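PDB 3ONT: spot 14 protein, which regulates lipogenesis, especially in lactating mammary gland, possibly by binding MID1IP1, and may function as a transcriptional coactivator. Local coordinates for residues L39-L44 with P56-F62; E71-L77 with F119-F123. One frame throughout, in Å; residues are numbered along the deposited sequence.

Contact 1. Residues L39-L44 with P56-F62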
loop_
_atom_site.group_PDB
_atom_site.type_symbol
_atom_site.label_atom_id
_atom_site.label_comp_id
_atom_site.label_asym_id
_atom_site.label_seq_id
_atom_site.Cartn_x
_atom_site.Cartn_y
_atom_site.Cartn_z
ATOM N N LEU A 39 2.130 -8.373 -29.715
ATOM C CA LEU A 39 2.928 -8.738 -28.537
ATOM C C LEU A 39 2.923 -10.240 -28.263
ATOM O O LEU A 39 3.788 -10.739 -27.543
ATOM C CB LEU A 39 2.449 -7.993 -27.288
ATOM C CG LEU A 39 2.507 -6.462 -27.253
ATOM C CD1 LEU A 39 1.909 -5.881 -25.952
ATOM C CD2 LEU A 39 3.943 -5.950 -27.423
ATOM N N ARG A 40 1.968 -10.978 -28.818
ATOM C CA ARG A 40 1.956 -12.442 -28.621
ATOM C C ARG A 40 3.250 -12.984 -29.199
ATOM O O ARG A 40 3.752 -12.467 -30.220
ATOM C CB ARG A 40 0.814 -13.096 -29.374
ATOM C CG ARG A 40 -0.546 -12.658 -28.989
ATOM C CD ARG A 40 -1.199 -13.696 -28.164
ATOM N NE ARG A 40 -2.604 -13.385 -27.923
ATOM C CZ ARG A 40 -3.323 -13.892 -26.926
ATOM N NH1 ARG A 40 -2.769 -14.725 -26.058
ATOM N NH2 ARG A 40 -4.590 -13.555 -26.779
ATOM N N ASP A 41 3.802 -13.995 -28.539
ATOM C CA ASP A 41 4.993 -14.700 -29.031
ATOM C C ASP A 41 6.300 -13.921 -28.954
ATOM O O ASP A 41 7.286 -14.327 -29.570
ATOM C CB ASP A 41 4.780 -15.158 -30.469
ATOM C CG ASP A 41 3.622 -16.113 -30.605
ATOM O OD1 ASP A 41 3.362 -16.848 -29.612
ATOM O OD2 ASP A 41 2.992 -16.128 -31.701
ATOM N N VAL A 42 6.302 -12.784 -28.256
ATOM C CA VAL A 42 7.532 -12.043 -27.989
ATOM C C VAL A 42 7.928 -12.509 -26.614
ATOM O O VAL A 42 7.150 -12.369 -25.661
ATOM C CB VAL A 42 7.335 -10.513 -27.992
ATOM C CG1 VAL A 42 8.597 -9.807 -27.500
ATOM C CG2 VAL A 42 6.957 -10.017 -29.380
ATOM N N GLN A 43 9.122 -13.098 -26.528
ATOM C CA GLN A 43 9.592 -13.703 -25.286
ATOM C C GLN A 43 9.915 -12.702 -24.189
ATOM O O GLN A 43 10.379 -11.587 -24.451
ATOM C CB GLN A 43 10.748 -14.672 -25.530
ATOM C CG GLN A 43 10.277 -16.064 -25.977
ATOM C CD GLN A 43 8.874 -16.456 -25.448
ATOM O OE1 GLN A 43 8.088 -17.075 -26.181
ATOM N NE2 GLN A 43 8.555 -16.089 -24.173
ATOM N N LEU A 44 9.625 -13.108 -22.961
ATOM C CA LEU A 44 9.888 -12.287 -21.784
ATOM C C LEU A 44 11.385 -12.236 -21.461
ATOM O O LEU A 44 11.910 -11.173 -21.118
ATOM C CB LEU A 44 9.102 -12.825 -20.588
ATOM C CG LEU A 44 7.602 -12.575 -20.655
ATOM C CD1 LEU A 44 6.851 -13.418 -19.643
ATOM C CD2 LEU A 44 7.360 -11.118 -20.422
ATOM N N PRO A 56 3.892 -18.075 -20.725
ATOM C CA PRO A 56 3.745 -16.616 -20.683
ATOM C C PRO A 56 4.724 -15.831 -21.570
ATOM O O PRO A 56 5.925 -16.132 -21.611
ATOM C CB PRO A 56 4.030 -16.300 -19.223
ATOM C CG PRO A 56 3.488 -17.481 -18.503
ATOM C CD PRO A 56 3.743 -18.668 -19.383
ATOM N N ASP A 57 4.194 -14.822 -22.260
ATOM C CA ASP A 57 4.986 -13.942 -23.113
ATOM C C ASP A 57 4.718 -12.468 -22.799
ATOM O O ASP A 57 4.030 -12.129 -21.828
ATOM C CB ASP A 57 4.684 -14.225 -24.587
ATOM C CG ASP A 57 3.175 -14.105 -24.933
ATOM O OD1 ASP A 57 2.754 -14.675 -25.973
ATOM O OD2 ASP A 57 2.399 -13.452 -24.190
ATOM N N LEU A 58 5.228 -11.594 -23.661
ATOM C CA LEU A 58 5.043 -10.158 -23.524
ATOM C C LEU A 58 3.573 -9.744 -23.479
ATOM O O LEU A 58 3.218 -8.816 -22.759
ATOM C CB LEU A 58 5.759 -9.424 -24.643
ATOM C CG LEU A 58 6.045 -7.962 -24.326
ATOM C CD1 LEU A 58 6.654 -7.812 -22.913
ATOM C CD2 LEU A 58 6.955 -7.349 -25.388
ATOM N N TYR A 59 2.704 -10.415 -24.230
ATOM C CA TYR A 59 1.297 -10.071 -24.152
ATOM C C TYR A 59 0.704 -10.369 -22.772
ATOM O O TYR A 59 -0.138 -9.598 -22.274
ATOM C CB TYR A 59 0.488 -10.728 -25.271
ATOM C CG TYR A 59 -0.996 -10.479 -25.140
ATOM C CD1 TYR A 59 -1.573 -9.306 -25.626
ATOM C CD2 TYR A 59 -1.820 -11.405 -24.494
ATOM C CE1 TYR A 59 -2.928 -9.074 -25.488
ATOM C CE2 TYR A 59 -3.168 -11.180 -24.344
ATOM C CZ TYR A 59 -3.719 -10.020 -24.844
ATOM O OH TYR A 59 -5.070 -9.807 -24.693
ATOM N N THR A 60 1.132 -11.465 -22.151
ATOM C CA THR A 60 0.679 -11.828 -20.816
ATOM C C THR A 60 1.122 -10.758 -19.821
ATOM O O THR A 60 0.391 -10.395 -18.894
ATOM C CB THR A 60 1.298 -13.159 -20.373
ATOM O OG1 THR A 60 1.230 -14.096 -21.453
ATOM C CG2 THR A 60 0.584 -13.732 -19.152
ATOM N N TYR A 61 2.328 -10.245 -20.038
ATOM C CA TYR A 61 2.915 -9.276 -19.163
ATOM C C TYR A 61 2.206 -7.931 -19.280
ATOM O O TYR A 61 1.819 -7.313 -18.276
ATOM C CB TYR A 61 4.380 -9.124 -19.516
ATOM C CG TYR A 61 5.141 -8.385 -18.476
ATOM C CD1 TYR A 61 5.383 -8.958 -17.233
ATOM C CD2 TYR A 61 5.614 -7.103 -18.720
ATOM C CE1 TYR A 61 6.079 -8.276 -16.263
ATOM C CE2 TYR A 61 6.313 -6.403 -17.743
ATOM C CZ TYR A 61 6.537 -6.996 -16.527
ATOM O OH TYR A 61 7.226 -6.315 -15.568
ATOM N N PHE A 62 2.072 -7.463 -20.508
ATOM C CA PHE A 62 1.247 -6.319 -20.836
ATOM C C PHE A 62 -0.121 -6.430 -20.122
ATOM O O PHE A 62 -0.553 -5.512 -19.430
ATOM C CB PHE A 62 1.134 -6.308 -22.362
ATOM C CG PHE A 62 0.133 -5.364 -22.919
ATOM C CD1 PHE A 62 0.426 -4.022 -23.059
ATOM C CD2 PHE A 62 -1.088 -5.841 -23.403
ATOM C CE1 PHE A 62 -0.506 -3.145 -23.641
ATOM C CE2 PHE A 62 -2.027 -4.985 -23.977
ATOM C CZ PHE A 62 -1.735 -3.634 -24.093
#
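The guanidinium of Arg-40 lies on one face of the Tyr-59 ring. The guanidinium of Arg-40 and the Tyr-59 ring have planes 26° apart and centres 4.2 Å apart. The stack is off-centre: CE2 of Tyr-59 sits over the guanidinium, and Arg-40 CZ stands 34° off the ring normal. The two side chains run side by side and point the same way, and a bend at chi2 of Arg-40 turns the end of the chain along the ring. One face of the Phe-62 ring takes a methyl group: Leu-39 CD1 is 3.9 Å from the Phe-62 ring centroid, a CH-pi contact. The other branch of Leu-39, CD2, meets Leu-58 CD2. Val-42 CG1 packs alongside Leu-58, 3.6 Å from Leu-58 CD2. Leu-44 reaches Tyr-61 CB with CD2 and Pro-56 with CD1.

Two backbone N-H groups tie the loop to the helix start. Leu-58 N gives a 2.9 Å bond to Val-42 O, which it meets nearly head-on. Asp-41 N, in the type II turn from Leu-39 to Val-42, gives a straight bond of 2.9 Å to Asp-57 OD1, arriving from above the carboxylate plane. Asp-57 is the N-cap of helix 58-73. Its OD2 accepts from Thr-60 N at 3.1 Å and also from Thr-60 OG1. CG of Asp-57 stands between backbone N and carbonyl carbon (chi1 56°), which folds the carboxylate back over the helix start.

The second subunit adds to the apolar side, with its Tyr-144 on Leu-39 and its Val-140 on Leu-58. Asp-57 thus uses one oxygen to hold the turn and the other to cap the helix. Its negative charge probably interacts favourably with the helix N-terminus.

Contact 2. Residues E71-L77 with F119-F123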
loop_
_atom_site.group_PDB
_atom_site.type_symbol
_atom_site.label_atom_id
_atom_site.label_comp_id
_atom_site.label_asym_id
_atom_site.label_seq_id
_atom_site.Cartn_x
_atom_site.Cartn_y
_atom_site.Cartn_z
ATOM N N GLU A 71 -6.373 -1.665 -10.662
ATOM C CA GLU A 71 -6.490 -1.629 -9.213
ATOM C C GLU A 71 -5.914 -0.348 -8.605
ATOM O O GLU A 71 -6.469 0.195 -7.660
ATOM C CB GLU A 71 -5.924 -2.898 -8.596
ATOM C CG GLU A 71 -6.992 -3.988 -8.588
ATOM C CD GLU A 71 -6.477 -5.398 -8.285
ATOM O OE1 GLU A 71 -5.239 -5.661 -8.365
ATOM O OE2 GLU A 71 -7.344 -6.257 -7.965
ATOM N N VAL A 72 -4.821 0.140 -9.173
ATOM C CA VAL A 72 -4.253 1.407 -8.794
ATOM C C VAL A 72 -5.250 2.530 -9.053
ATOM O O VAL A 72 -5.322 3.466 -8.281
ATOM C CB VAL A 72 -2.948 1.665 -9.563
ATOM C CG1 VAL A 72 -2.482 3.097 -9.393
ATOM C CG2 VAL A 72 -1.861 0.675 -9.135
ATOM N N ASP A 73 -6.025 2.433 -10.131
ATOM C CA ASP A 73 -6.960 3.497 -10.526
ATOM C C ASP A 73 -8.252 3.520 -9.715
ATOM O O ASP A 73 -8.948 4.539 -9.683
ATOM C CB ASP A 73 -7.298 3.407 -12.019
ATOM C CG ASP A 73 -6.169 3.895 -12.908
ATOM O OD1 ASP A 73 -5.271 4.600 -12.411
ATOM O OD2 ASP A 73 -6.174 3.569 -14.119
ATOM N N HIS A 74 -8.583 2.391 -9.091
ATOM C CA HIS A 74 -9.780 2.284 -8.263
ATOM C C HIS A 74 -9.474 2.598 -6.799
ATOM O O HIS A 74 -10.276 2.290 -5.917
ATOM C CB HIS A 74 -10.429 0.904 -8.407
ATOM C CG HIS A 74 -11.252 0.759 -9.648
ATOM N ND1 HIS A 74 -10.698 0.493 -10.884
ATOM C CD2 HIS A 74 -12.588 0.857 -9.849
ATOM C CE1 HIS A 74 -11.656 0.430 -11.790
ATOM N NE2 HIS A 74 -12.813 0.648 -11.188
ATOM N N GLY A 75 -8.318 3.227 -6.574
ATOM C CA GLY A 75 -7.797 3.528 -5.241
ATOM C C GLY A 75 -7.448 2.299 -4.408
ATOM O O GLY A 75 -7.193 2.418 -3.206
ATOM N N LEU A 76 -7.443 1.125 -5.048
ATOM C CA LEU A 76 -7.208 -0.191 -4.405
ATOM C C LEU A 76 -8.379 -0.660 -3.508
ATOM O O LEU A 76 -8.367 -0.473 -2.281
ATOM C CB LEU A 76 -5.829 -0.261 -3.674
ATOM C CG LEU A 76 -4.502 0.224 -4.308
ATOM C CD1 LEU A 76 -3.329 0.066 -3.386
ATOM C CD2 LEU A 76 -4.205 -0.479 -5.603
ATOM N N LEU A 77 -9.391 -1.271 -4.132
ATOM C CA LEU A 77 -10.525 -1.858 -3.399
ATOM C C LEU A 77 -10.428 -3.393 -3.344
ATOM O O LEU A 77 -10.402 -4.052 -4.389
ATOM C CB LEU A 77 -11.873 -1.404 -3.992
ATOM C CG LEU A 77 -13.113 -1.559 -3.092
ATOM C CD1 LEU A 77 -13.925 -0.264 -3.028
ATOM C CD2 LEU A 77 -13.991 -2.753 -3.518
ATOM N N PHE A 119 1.504 -7.895 -5.111
ATOM C CA PHE A 119 0.942 -6.556 -5.048
ATOM C C PHE A 119 -0.371 -6.625 -4.305
ATOM O O PHE A 119 -0.601 -5.882 -3.347
ATOM C CB PHE A 119 0.735 -6.000 -6.460
ATOM C CG PHE A 119 -0.038 -4.711 -6.506
ATOM C CD1 PHE A 119 0.587 -3.491 -6.221
ATOM C CD2 PHE A 119 -1.381 -4.701 -6.875
ATOM C CE1 PHE A 119 -0.126 -2.264 -6.271
ATOM C CE2 PHE A 119 -2.111 -3.483 -6.931
ATOM C CZ PHE A 119 -1.478 -2.268 -6.624
ATOM N N HIS A 120 -1.230 -7.538 -4.740
ATOM C CA HIS A 120 -2.536 -7.696 -4.137
ATOM C C HIS A 120 -2.413 -8.026 -2.648
ATOM O O HIS A 120 -3.117 -7.445 -1.826
ATOM C CB HIS A 120 -3.339 -8.757 -4.876
ATOM C CG HIS A 120 -4.784 -8.778 -4.493
ATOM N ND1 HIS A 120 -5.337 -9.784 -3.727
ATOM C CD2 HIS A 120 -5.788 -7.899 -4.744
ATOM C CE1 HIS A 120 -6.622 -9.527 -3.533
ATOM N NE2 HIS A 120 -6.922 -8.389 -4.137
ATOM N N LEU A 121 -1.507 -8.930 -2.295
ATOM C CA LEU A 121 -1.322 -9.255 -0.894
ATOM C C LEU A 121 -0.993 -7.990 -0.068
ATOM O O LEU A 121 -1.674 -7.692 0.908
ATOM C CB LEU A 121 -0.234 -10.304 -0.705
ATOM C CG LEU A 121 0.265 -10.445 0.748
ATOM C CD1 LEU A 121 -0.841 -10.870 1.734
ATOM C CD2 LEU A 121 1.409 -11.422 0.787
ATOM N N HIS A 122 0.039 -7.265 -0.488
ATOM C CA HIS A 122 0.420 -5.994 0.105
ATOM C C HIS A 122 -0.702 -4.973 0.209
ATOM O O HIS A 122 -1.019 -4.542 1.325
ATOM C CB HIS A 122 1.612 -5.434 -0.630
ATOM C CG HIS A 122 2.818 -6.304 -0.503
ATOM N ND1 HIS A 122 3.210 -6.853 0.703
ATOM C CD2 HIS A 122 3.704 -6.745 -1.423
ATOM C CE1 HIS A 122 4.294 -7.584 0.521
ATOM N NE2 HIS A 122 4.612 -7.538 -0.762
ATOM N N PHE A 123 -1.331 -4.604 -0.913
ATOM C CA PHE A 123 -2.339 -3.546 -0.839
ATOM C C PHE A 123 -3.507 -3.937 0.040
ATOM O O PHE A 123 -4.034 -3.099 0.748
ATOM C CB PHE A 123 -2.700 -2.893 -2.220
ATOM C CG PHE A 123 -3.924 -3.454 -2.934
ATOM C CD1 PHE A 123 -5.209 -3.275 -2.433
ATOM C CD2 PHE A 123 -3.779 -4.099 -4.180
ATOM C CE1 PHE A 123 -6.350 -3.784 -3.131
ATOM C CE2 PHE A 123 -4.920 -4.617 -4.925
ATOM C CZ PHE A 123 -6.205 -4.454 -4.392
#
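Leu-76 is the main bump on the 71-77 side. It fills the notch between the side chains of Phe-119 and Phe-123, which lie one turn apart on helix 115-147. Its CB lies over one face of the Phe-123 ring, 3.8 Å from the centroid. A chi1 of -47° sets CG beside the backbone N, and the branch lies between the two aromatic side chains. There CD1 sits against Phe-123 CB, and CD2 turns to the Phe-119 ring, where CZ is its nearest atom. Val-72 CG2 adds a second, smaller bump, 3.9 Å from Phe-119 CZ.

Glu-71 closes the other flank. Its extended chain brings OE1 to the edge of the Phe-123 ring, 3.6 Å from CE2, and near the edge of Phe-119. Its carboxylate is steeply turned to the Phe-123 ring, at 75°. Glu-71 OE2 lies 3.9 Å from His-120 CD2.

The contact joins the end of helix 58-73 and the turn after it to the long helix 115-147 in this all-helical bundle. Helix 15-32 backs it, with Met-19 against Val-72 and Leu-76. Replacing Phe-123 by an alanine would probably open a gap beside Leu-76 and leave the Glu-71 chain freer to turn.

The second subunit also touches the contact. Its Leu-15 packs on Leu-76 and its Leu-126 on Phe-119, while His-122 hydrogen-bonds to His-122 of that subunit.

How the contacts relate
Both contacts use helix 58-73, contact 1 at its start and contact 2 at its end and the turn after it. Their nearest atoms are about 11 Å apart. Contact 1 is local and peripheral: it folds a preceding loop onto the helix, its centre lies about 20 Å from the centre of the chain, and three of its touching residues are exposed. Contact 2 brings in helix 115-147. Its centre is about 5 Å from that of the chain, and most of its touching residues are buried, though both contacts are only partly buried. Contact 1 combines hydrogen bonds and a cation-pi stack with apolar packing. In contact 2 aliphatic groups meet aromatic rings. Both touch the second subunit.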